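Local coordinates for protein beta-galactosidase (Trichoderma reesei, PDB 3OG2) that probably hydrolyses terminal non-reducing beta-D-galactose residues in beta-D-galactosides, as a glycoprotein of glycoside hydrolase family 35, at residues P211-T222 against S231-G239; D406-S417 against L445-T455. All coordinates share one frame; numbering follows the deposited sequence. Where two conformers were deposited one is given.

Contact 1: residues P211-T222 against S231-G239; sequences PLINNDAFPGGT and SVDIYGHDG
Leu212 and Ile213 run beside Asp233 and Ile234, and Asp216 beside His237. The two chains advance in the same direction but are bridged at just two places, Ile213 with Ile234 and Asp216 with His237. Leu212 O takes both Asp233 N and Ile234 N; farther on, Asp216 N gives to Gly236 O and Asp216 O receives Asp238 N. Between the bridges a side chain steps in: Asn214 OD1 accepts Gly236 N at 2.8 Å, nearly straight at 169°. A side chain on Gly236 would run into Asn214 O. Asp233 OD2 meets Leu212 N at 2.9 Å with its anti side and also forms a salt bridge with Arg204. A first torsion of 177° swings the Tyr235 ring away from its own backbone N, and its edge reaches the 216-222 loop near Thr222 O, where the OH donates to Asp216 OD2 at 2.6 Å. That carboxylate stands upright to the ring, 89° between planes, and OD2 also accepts Thr222 N, 3.1 Å away and above the carboxylate plane. A phenylalanine in place of Tyr235 would probably leave Asp216 OD2 without its hydroxyl donor and the loop less firmly tied down. Pro219 CG sits over one face of the His237 ring in a CH-pi contact, 3.8 Å from its centroid; Trp261 meets the same ring edge-to-face. Asn215 is held chiefly by Glu180 N and Asn179 OD1, and bonds weakly to Asp238 OD2. The pair lies between strands 172-177 and 275-280, consistent with bridging that part of the TIM-barrel wall, beside the galactose-binding residues Asn179, Glu180 and Glu278.

Contact 2: residues D406-S417 against L445-T455; sequences DFFVVRHANYSS and LTGRDSKIHVT. With NAG (2-acetamido-2-deoxy-beta-D-glucopyranose), chain D.
Phe407 and Val454 lie side by side on one face of an antiparallel pair of strands, pointing the same way, with Phe407 CD2 3.6 Å from Val454 CG1. On the other face Phe408 passes obliquely to Thr455, whose CG2 lies 3.9 Å from ring atom CE1, and Val410 CG2 approaches the His453 ring at a slant, 3.5 Å from CD2; His453 NE2 itself bonds to Tyr423. Val410 O is gripped twice, by Lys451 N and by Ser450 OG, the hydroxyl coming from above the carbonyl plane. At the end of strand 406-412 the His412 ring is fixed on two sides. Leu445 CD2, brought over by a chain whose CG is anti to the backbone N (chi1 -172°), sits above the ring centre, 3.6 Å from the centroid, while NE2 gives a hydrogen bond in the ring plane to Thr446 O at 2.8 Å. A water joins His412 N to Asp449 O. Arg448, its chain extended from CG to NE, takes Ser416 O side-on with NE (2.8 Å) and NH2 (3.2 Å), bracing the type I turn 414-417 where Asn414 ND2 carries the glycan; Arg448 NH1 goes to Ser250 O. Within the domain's large antiparallel sheet, strand 406-412 stands between 394-400 and 450-459, the face of Phe408 and Val410 lies toward strand 421-427, and on the other face Val409 packs against Ala313 of helix 301-313.

Both contacts are largely buried, yet they belong to different family domains and do not touch, their nearest atoms being about 12 Å apart. Contact 1 lies in the TIM barrel, where irregular parallel neighbours are completed by side-chain bonds and polar residues gather beside the galactose site. Contact 2 belongs to the second domain, a regular antiparallel ladder with apolar side chains on both faces, and it lies away from the galactose site; its far end reaches a glycosylated turn. The elements are separate, but helix 301-313 of the catalytic TIM-barrel part packs on contact 2, so 406-417 and 445-455 also take part in the interface between domains.

Contact 1: residues P211-T222 against S231-G239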
loop_
_atom_site.group_PDB
_atom_site.type_symbol
_atom_site.label_atom_id
_atom_site.label_comp_id
_atom_site.label_asym_id
_atom_site.label_seq_id
_atom_site.Cartn_x
_atom_site.Cartn_y
_atom_site.Cartn_z
ATOM N N PRO A 211 2.166 8.025 22.444
ATOM C CA PRO A 211 3.620 7.977 22.263
ATOM C C PRO A 211 4.005 8.310 20.819
ATOM O O PRO A 211 3.314 7.959 19.867
ATOM C CB PRO A 211 3.986 6.540 22.580
ATOM C CG PRO A 211 2.845 6.083 23.508
ATOM C CD PRO A 211 1.628 6.711 22.878
ATOM N N LEU A 212 5.203 8.930 20.759
ATOM C CA LEU A 212 5.812 9.247 19.454
ATOM C C LEU A 212 6.830 8.167 19.104
ATOM O O LEU A 212 7.670 7.811 19.940
ATOM C CB LEU A 212 6.559 10.602 19.496
ATOM C CG LEU A 212 5.681 11.782 19.879
ATOM C CD1 LEU A 212 6.562 13.028 20.021
ATOM C CD2 LEU A 212 4.562 11.928 18.862
ATOM N N ILE A 213 6.744 7.671 17.897
ATOM C CA ILE A 213 7.650 6.628 17.392
ATOM C C ILE A 213 8.230 7.124 16.102
ATOM O O ILE A 213 7.545 7.769 15.286
ATOM C CB ILE A 213 6.860 5.336 17.201
ATOM C CG1 ILE A 213 7.782 4.137 16.881
ATOM C CG2 ILE A 213 5.749 5.441 16.156
ATOM C CD1 ILE A 213 7.100 2.767 17.079
ATOM N N ASN A 214 9.528 6.874 15.897
ATOM C CA ASN A 214 10.116 7.289 14.624
ATOM C C ASN A 214 10.437 6.064 13.761
ATOM O O ASN A 214 10.158 4.939 14.108
ATOM C CB ASN A 214 11.376 8.180 14.829
ATOM C CG ASN A 214 12.532 7.441 15.458
ATOM O OD1 ASN A 214 12.432 6.359 16.053
ATOM N ND2 ASN A 214 13.643 8.125 15.434
ATOM N N ASN A 215 10.998 6.361 12.569
ATOM C CA ASN A 215 11.277 5.315 11.617
ATOM C C ASN A 215 12.571 5.577 10.899
ATOM O O ASN A 215 12.628 5.889 9.718
ATOM C CB ASN A 215 10.105 5.121 10.622
ATOM C CG ASN A 215 9.888 6.232 9.639
ATOM O OD1 ASN A 215 10.054 7.414 9.988
ATOM N ND2 ASN A 215 9.515 5.888 8.419
ATOM N N ASP A 216 13.656 5.436 11.619
ATOM C CA ASP A 216 14.983 5.564 11.043
ATOM C C ASP A 216 15.121 4.620 9.854
ATOM O O ASP A 216 14.666 3.469 9.919
ATOM C CB ASP A 216 15.996 5.291 12.134
ATOM C CG ASP A 216 17.342 6.013 12.075
ATOM O OD1 ASP A 216 17.617 6.706 11.068
ATOM O OD2 ASP A 216 18.128 5.819 13.040
ATOM N N ALA A 217 15.726 5.075 8.745
ATOM C CA ALA A 217 15.819 4.225 7.563
ATOM C C ALA A 217 16.605 2.954 7.781
ATOM O O ALA A 217 16.425 1.922 7.087
ATOM C CB ALA A 217 16.385 5.001 6.394
ATOM N N PHE A 218 17.543 3.033 8.723
ATOM C CA PHE A 218 18.396 1.922 9.110
ATOM C C PHE A 218 18.648 2.133 10.590
ATOM O O PHE A 218 18.278 3.183 11.155
ATOM C CB PHE A 218 19.686 1.905 8.260
ATOM C CG PHE A 218 20.567 3.111 8.548
ATOM C CD1 PHE A 218 20.352 4.327 7.929
ATOM C CD2 PHE A 218 21.610 3.026 9.454
ATOM C CE1 PHE A 218 21.158 5.444 8.210
ATOM C CE2 PHE A 218 22.426 4.127 9.742
ATOM C CZ PHE A 218 22.187 5.336 9.114
ATOM N N PRO A 219 19.255 1.179 11.295
ATOM C CA PRO A 219 19.499 1.376 12.728
ATOM C C PRO A 219 20.660 2.345 12.980
ATOM O O PRO A 219 21.772 1.969 13.349
ATOM C CB PRO A 219 19.791 -0.042 13.247
ATOM C CG PRO A 219 19.438 -0.949 12.151
ATOM C CD PRO A 219 19.609 -0.184 10.873
ATOM N N GLY A 220 20.445 3.628 12.735
ATOM C CA GLY A 220 21.451 4.660 12.903
ATOM C C GLY A 220 21.350 5.337 14.259
ATOM O O GLY A 220 22.211 6.181 14.564
ATOM N N GLY A 221 20.344 5.072 15.066
ATOM C CA GLY A 221 20.190 5.663 16.395
ATOM C C GLY A 221 19.566 7.060 16.388
ATOM O O GLY A 221 19.464 7.664 17.484
ATOM N N THR A 222 19.211 7.623 15.252
ATOM C CA THR A 222 18.733 9.023 15.254
ATOM C C THR A 222 17.411 9.145 15.965
ATOM O O THR A 222 16.471 8.397 15.631
ATOM C CB THR A 222 18.655 9.528 13.798
ATOM O OG1 THR A 222 20.001 9.458 13.251
ATOM C CG2 THR A 222 18.189 10.962 13.714
ATOM N N SER A 231 14.488 13.781 20.708
ATOM C CA SER A 231 14.226 12.356 20.857
ATOM C C SER A 231 12.744 12.049 20.953
ATOM O O SER A 231 11.951 12.752 21.556
ATOM C CB SER A 231 14.997 11.837 22.064
ATOM O OG SER A 231 14.624 12.428 23.281
ATOM N N VAL A 232 12.394 10.903 20.365
ATOM C CA VAL A 232 11.005 10.400 20.471
ATOM C C VAL A 232 10.888 9.428 21.625
ATOM O O VAL A 232 11.832 9.172 22.386
ATOM C CB VAL A 232 10.562 9.759 19.145
ATOM C CG1 VAL A 232 10.539 10.810 18.017
ATOM C CG2 VAL A 232 11.437 8.574 18.756
ATOM N N ASP A 233 9.685 8.853 21.794
ATOM C CA ASP A 233 9.438 7.953 22.909
ATOM C C ASP A 233 9.928 6.533 22.633
ATOM O O ASP A 233 10.467 5.864 23.502
ATOM C CB ASP A 233 7.956 7.927 23.215
ATOM C CG ASP A 233 7.467 9.286 23.672
ATOM O OD1 ASP A 233 8.149 9.913 24.547
ATOM O OD2 ASP A 233 6.383 9.686 23.260
ATOM N N ILE A 234 9.656 6.063 21.403
ATOM C CA ILE A 234 9.989 4.686 21.039
ATOM C C ILE A 234 10.819 4.774 19.760
ATOM O O ILE A 234 10.360 5.346 18.753
ATOM C CB ILE A 234 8.732 3.814 20.813
ATOM C CG1 ILE A 234 7.898 3.735 22.094
ATOM C CG2 ILE A 234 9.122 2.488 20.203
ATOM C CD1 ILE A 234 6.535 3.044 21.902
ATOM N N TYR A 235 12.027 4.228 19.774
ATOM C CA TYR A 235 12.871 4.242 18.594
ATOM C C TYR A 235 12.399 3.168 17.610
ATOM O O TYR A 235 12.326 1.983 18.002
ATOM C CB TYR A 235 14.337 3.953 19.006
ATOM C CG TYR A 235 15.236 3.889 17.800
ATOM C CD1 TYR A 235 15.622 5.045 17.103
ATOM C CD2 TYR A 235 15.702 2.626 17.339
ATOM C CE1 TYR A 235 16.446 5.006 15.976
ATOM C CE2 TYR A 235 16.531 2.617 16.213
ATOM C CZ TYR A 235 16.893 3.776 15.554
ATOM O OH TYR A 235 17.734 3.695 14.454
ATOM N N GLY A 236 12.111 3.552 16.394
ATOM C CA GLY A 236 11.716 2.605 15.342
ATOM C C GLY A 236 12.723 2.713 14.175
ATOM O O GLY A 236 13.328 3.760 13.982
ATOM N N HIS A 237 12.823 1.600 13.435
ATOM C CA HIS A 237 13.565 1.700 12.187
ATOM C C HIS A 237 12.912 0.797 11.144
ATOM O O HIS A 237 11.966 0.064 11.431
ATOM C CB HIS A 237 15.066 1.405 12.354
ATOM C CG HIS A 237 15.447 -0.025 12.565
ATOM N ND1 HIS A 237 15.514 -0.954 11.545
ATOM C CD2 HIS A 237 15.766 -0.667 13.718
ATOM C CE1 HIS A 237 15.891 -2.128 12.104
ATOM N NE2 HIS A 237 16.047 -1.999 13.410
ATOM N N ASP A 238 13.433 0.930 9.931
ATOM C CA ASP A 238 12.803 0.265 8.773
ATOM C C ASP A 238 13.724 -0.782 8.174
ATOM O O ASP A 238 14.903 -0.877 8.568
ATOM C CB ASP A 238 12.478 1.325 7.725
ATOM C CG ASP A 238 11.419 2.292 8.238
ATOM O OD1 ASP A 238 10.785 2.068 9.291
ATOM O OD2 ASP A 238 11.165 3.343 7.561
ATOM N N GLY A 239 13.202 -1.578 7.264
ATOM C CA GLY A 239 14.084 -2.509 6.555
ATOM C C GLY A 239 13.431 -3.028 5.296
ATOM O O GLY A 239 12.280 -3.467 5.360
#

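Contact 2: residues D406-S417 against L445-T455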
loop_
_atom_site.group_PDB
_atom_site.type_symbol
_atom_site.label_atom_id
_atom_site.label_comp_id
_atom_site.label_asym_id
_atom_site.label_seq_id
_atom_site.Cartn_x
_atom_site.Cartn_y
_atom_site.Cartn_z
ATOM N N ASP A 406 9.471 -21.204 25.668
ATOM C CA ASP A 406 10.493 -20.820 24.703
ATOM C C ASP A 406 10.025 -20.973 23.259
ATOM O O ASP A 406 9.091 -21.724 22.958
ATOM C CB ASP A 406 11.704 -21.732 24.845
ATOM C CG ASP A 406 12.319 -21.705 26.216
ATOM O OD1 ASP A 406 12.177 -20.734 26.993
ATOM O OD2 ASP A 406 13.010 -22.754 26.507
ATOM N N PHE A 407 10.737 -20.272 22.388
ATOM C CA PHE A 407 10.441 -20.285 20.959
ATOM C C PHE A 407 11.733 -20.492 20.211
ATOM O O PHE A 407 12.797 -19.962 20.661
ATOM C CB PHE A 407 9.802 -18.940 20.523
ATOM C CG PHE A 407 8.493 -18.656 21.204
ATOM C CD1 PHE A 407 8.443 -18.186 22.508
ATOM C CD2 PHE A 407 7.274 -18.910 20.527
ATOM C CE1 PHE A 407 7.255 -17.954 23.204
ATOM C CE2 PHE A 407 6.078 -18.642 21.199
ATOM C CZ PHE A 407 6.054 -18.206 22.511
ATOM N N PHE A 408 11.747 -21.216 19.119
ATOM C CA PHE A 408 12.988 -21.479 18.380
ATOM C C PHE A 408 12.714 -21.273 16.910
ATOM O O PHE A 408 11.874 -21.979 16.330
ATOM C CB PHE A 408 13.477 -22.920 18.603
ATOM C CG PHE A 408 13.677 -23.189 20.093
ATOM C CD1 PHE A 408 12.625 -23.610 20.885
ATOM C CD2 PHE A 408 14.946 -22.929 20.641
ATOM C CE1 PHE A 408 12.818 -23.781 22.226
ATOM C CE2 PHE A 408 15.131 -23.116 22.016
ATOM C CZ PHE A 408 14.049 -23.496 22.784
ATOM N N VAL A 409 13.379 -20.283 16.329
ATOM C CA VAL A 409 13.161 -20.010 14.915
ATOM C C VAL A 409 14.225 -20.751 14.110
ATOM O O VAL A 409 15.443 -20.510 14.278
ATOM C CB VAL A 409 13.207 -18.483 14.642
ATOM C CG1 VAL A 409 12.977 -18.260 13.129
ATOM C CG2 VAL A 409 12.199 -17.778 15.523
ATOM N N VAL A 410 13.780 -21.637 13.242
ATOM C CA VAL A 410 14.665 -22.494 12.462
ATOM C C VAL A 410 14.668 -22.056 11.010
ATOM O O VAL A 410 13.600 -21.812 10.429
ATOM C CB VAL A 410 14.175 -23.962 12.560
ATOM C CG1 VAL A 410 15.135 -24.883 11.816
ATOM C CG2 VAL A 410 13.953 -24.404 14.014
ATOM N N ARG A 411 15.860 -21.917 10.405
ATOM C CA ARG A 411 15.961 -21.590 8.990
ATOM C C ARG A 411 17.110 -22.403 8.409
ATOM O O ARG A 411 17.956 -22.954 9.133
ATOM C CB ARG A 411 16.194 -20.083 8.771
ATOM C CG ARG A 411 17.492 -19.579 9.386
ATOM C CD ARG A 411 17.790 -18.200 8.832
ATOM N NE ARG A 411 18.904 -17.488 9.423
ATOM C CZ ARG A 411 20.158 -17.681 9.008
ATOM N NH1 ARG A 411 20.479 -18.556 8.057
ATOM N NH2 ARG A 411 21.114 -16.941 9.593
ATOM N N HIS A 412 17.172 -22.451 7.081
ATOM C CA HIS A 412 18.386 -23.009 6.472
ATOM C C HIS A 412 19.585 -22.116 6.787
ATOM O O HIS A 412 19.501 -20.885 6.806
ATOM C CB HIS A 412 18.215 -23.086 4.951
ATOM C CG HIS A 412 17.190 -24.097 4.526
ATOM N ND1 HIS A 412 17.459 -25.436 4.436
ATOM C CD2 HIS A 412 15.887 -23.960 4.162
ATOM C CE1 HIS A 412 16.386 -26.102 4.034
ATOM N NE2 HIS A 412 15.416 -25.208 3.862
ATOM N N ALA A 413 20.749 -22.728 6.982
ATOM C CA ALA A 413 21.946 -21.955 7.273
ATOM C C ALA A 413 22.297 -20.970 6.165
ATOM O O ALA A 413 22.696 -19.840 6.432
ATOM C CB ALA A 413 23.152 -22.896 7.464
ATOM N N ASN A 414 22.179 -21.382 4.895
ATOM C CA ASN A 414 22.107 -20.485 3.763
ATOM C C ASN A 414 20.636 -20.100 3.634
ATOM O O ASN A 414 19.826 -20.897 3.206
ATOM C CB ASN A 414 22.625 -21.191 2.500
ATOM C CG ASN A 414 22.414 -20.293 1.291
ATOM O OD1 ASN A 414 21.892 -19.180 1.346
ATOM N ND2 ASN A 414 22.775 -20.823 0.121
ATOM N N TYR A 415 20.298 -18.876 4.019
ATOM C CA TYR A 415 18.911 -18.471 4.161
ATOM C C TYR A 415 18.195 -18.556 2.812
ATOM O O TYR A 415 16.954 -18.575 2.826
ATOM C CB TYR A 415 18.769 -17.058 4.773
ATOM C CG TYR A 415 18.839 -15.960 3.723
ATOM C CD1 TYR A 415 20.057 -15.506 3.217
ATOM C CD2 TYR A 415 17.676 -15.387 3.256
ATOM C CE1 TYR A 415 20.160 -14.525 2.271
ATOM C CE2 TYR A 415 17.721 -14.408 2.286
ATOM C CZ TYR A 415 18.944 -13.978 1.814
ATOM O OH TYR A 415 18.947 -13.002 0.865
ATOM N N SER A 416 18.905 -18.473 1.713
ATOM C CA SER A 416 18.384 -18.486 0.337
ATOM C C SER A 416 18.047 -19.892 -0.124
ATOM O O SER A 416 17.425 -20.080 -1.180
ATOM C CB SER A 416 19.467 -17.819 -0.558
ATOM O OG SER A 416 19.153 -18.056 -1.952
ATOM N N SER A 417 18.520 -20.901 0.604
ATOM C CA SER A 417 18.522 -22.261 0.105
ATOM C C SER A 417 17.122 -22.760 -0.277
ATOM O O SER A 417 16.148 -22.602 0.469
ATOM C CB SER A 417 19.057 -23.208 1.180
ATOM O OG SER A 417 19.018 -24.551 0.635
ATOM N N LEU A 445 12.779 -29.495 6.712
ATOM C CA LEU A 445 12.680 -28.051 6.384
ATOM C C LEU A 445 12.828 -27.983 4.864
ATOM O O LEU A 445 13.946 -28.234 4.346
ATOM C CB LEU A 445 13.715 -27.213 7.150
ATOM C CG LEU A 445 13.479 -25.697 6.959
ATOM C CD1 LEU A 445 12.274 -25.245 7.745
ATOM C CD2 LEU A 445 14.730 -24.931 7.370
ATOM N N THR A 446 11.774 -27.705 4.125
ATOM C CA THR A 446 11.843 -27.655 2.654
ATOM C C THR A 446 12.363 -26.305 2.199
ATOM O O THR A 446 12.727 -25.439 3.050
ATOM C CB THR A 446 10.462 -27.981 2.046
ATOM O OG1 THR A 446 9.510 -26.969 2.412
ATOM C CG2 THR A 446 9.950 -29.319 2.587
ATOM N N GLY A 447 12.479 -26.069 0.911
ATOM C CA GLY A 447 13.147 -24.888 0.415
ATOM C C GLY A 447 12.474 -23.578 0.825
ATOM O O GLY A 447 11.243 -23.477 0.808
ATOM N N ARG A 448 13.307 -22.610 1.181
ATOM C CA ARG A 448 12.803 -21.253 1.564
ATOM C C ARG A 448 11.634 -21.332 2.514
ATOM O O ARG A 448 10.614 -20.647 2.379
ATOM C CB ARG A 448 12.492 -20.444 0.303
ATOM C CG ARG A 448 13.828 -20.119 -0.358
ATOM C CD ARG A 448 13.677 -19.258 -1.592
ATOM N NE ARG A 448 15.009 -18.970 -2.116
ATOM C CZ ARG A 448 15.261 -18.225 -3.181
ATOM N NH1 ARG A 448 14.270 -17.656 -3.854
ATOM N NH2 ARG A 448 16.529 -18.067 -3.554
ATOM N N ASP A 449 11.817 -22.158 3.537
ATOM C CA ASP A 449 10.866 -22.234 4.658
ATOM C C ASP A 449 11.601 -21.921 5.944
ATOM O O ASP A 449 12.825 -22.074 6.046
ATOM C CB ASP A 449 10.186 -23.606 4.698
ATOM C CG ASP A 449 8.925 -23.563 5.521
ATOM O OD1 ASP A 449 8.420 -22.483 5.967
ATOM O OD2 ASP A 449 8.359 -24.653 5.834
ATOM N N SER A 450 10.841 -21.476 6.918
ATOM C CA SER A 450 11.346 -21.268 8.293
ATOM C C SER A 450 10.217 -21.640 9.241
ATOM O O SER A 450 9.053 -21.434 8.935
ATOM C CB SER A 450 11.743 -19.807 8.450
ATOM O OG SER A 450 12.163 -19.527 9.769
ATOM N N LYS A 451 10.570 -22.212 10.390
ATOM C CA LYS A 451 9.555 -22.670 11.328
ATOM C C LYS A 451 9.833 -22.113 12.691
ATOM O O LYS A 451 10.989 -21.867 12.996
ATOM C CB LYS A 451 9.550 -24.202 11.436
ATOM C CG LYS A 451 9.110 -24.767 10.070
ATOM C CD LYS A 451 8.316 -26.039 10.159
ATOM C CE LYS A 451 8.270 -26.657 8.763
ATOM N NZ LYS A 451 7.029 -26.193 8.071
ATOM N N ILE A 452 8.794 -21.982 13.487
ATOM C CA ILE A 452 8.926 -21.707 14.903
ATOM C C ILE A 452 8.476 -22.953 15.662
ATOM O O ILE A 452 7.339 -23.396 15.590
ATOM C CB ILE A 452 8.134 -20.467 15.343
ATOM C CG1 ILE A 452 8.188 -19.408 14.237
ATOM C CG2 ILE A 452 8.620 -19.981 16.707
ATOM C CD1 ILE A 452 8.653 -18.018 14.628
ATOM N N HIS A 453 9.430 -23.551 16.403
ATOM C CA HIS A 453 9.130 -24.648 17.323
ATOM C C HIS A 453 8.975 -24.047 18.713
ATOM O O HIS A 453 9.557 -22.996 19.000
ATOM C CB HIS A 453 10.208 -25.710 17.323
ATOM C CG HIS A 453 10.510 -26.276 15.972
ATOM N ND1 HIS A 453 9.547 -26.543 15.004
ATOM C CD2 HIS A 453 11.666 -26.660 15.416
ATOM C CE1 HIS A 453 10.131 -27.062 13.913
ATOM N NE2 HIS A 453 11.431 -27.131 14.143
ATOM N N VAL A 454 8.182 -24.677 19.582
ATOM C CA VAL A 454 7.963 -24.130 20.913
ATOM C C VAL A 454 8.165 -25.175 21.997
ATOM O O VAL A 454 8.014 -26.373 21.781
ATOM C CB VAL A 454 6.527 -23.545 21.059
ATOM C CG1 VAL A 454 6.303 -22.371 20.101
ATOM C CG2 VAL A 454 5.453 -24.584 20.812
ATOM N N THR A 455 8.516 -24.690 23.192
ATOM C CA THR A 455 8.493 -25.538 24.387
ATOM C C THR A 455 7.706 -24.836 25.509
ATOM O O THR A 455 7.689 -23.580 25.597
ATOM C CB THR A 455 9.877 -25.998 24.893
ATOM O OG1 THR A 455 10.614 -24.875 25.356
ATOM C CG2 THR A 455 10.704 -26.681 23.791
HETATM C C1 NAG D . 22.305 -20.253 -1.129
HETATM C C2 NAG D . 23.558 -20.363 -1.983
HETATM C C3 NAG D . 23.248 -19.960 -3.416
HETATM C C4 NAG D . 21.933 -20.467 -4.021
HETATM C C5 NAG D . 20.762 -20.388 -3.019
HETATM C C6 NAG D . 19.518 -21.157 -3.444
HETATM C C7 NAG D . 25.605 -19.855 -0.664
HETATM C C8 NAG D . 26.348 -18.706 -0.028
HETATM N N2 NAG D . 24.634 -19.513 -1.506
HETATM O O3 NAG D . 24.381 -20.114 -4.238
HETATM O O4 NAG D . 21.640 -19.626 -5.109
HETATM O O5 NAG D . 21.254 -20.909 -1.803
HETATM O O6 NAG D . 19.796 -22.566 -3.409
HETATM O O7 NAG D . 26.181 -20.955 -0.669
HETATM O O HOH W 1 15.290 -20.944 5.577
#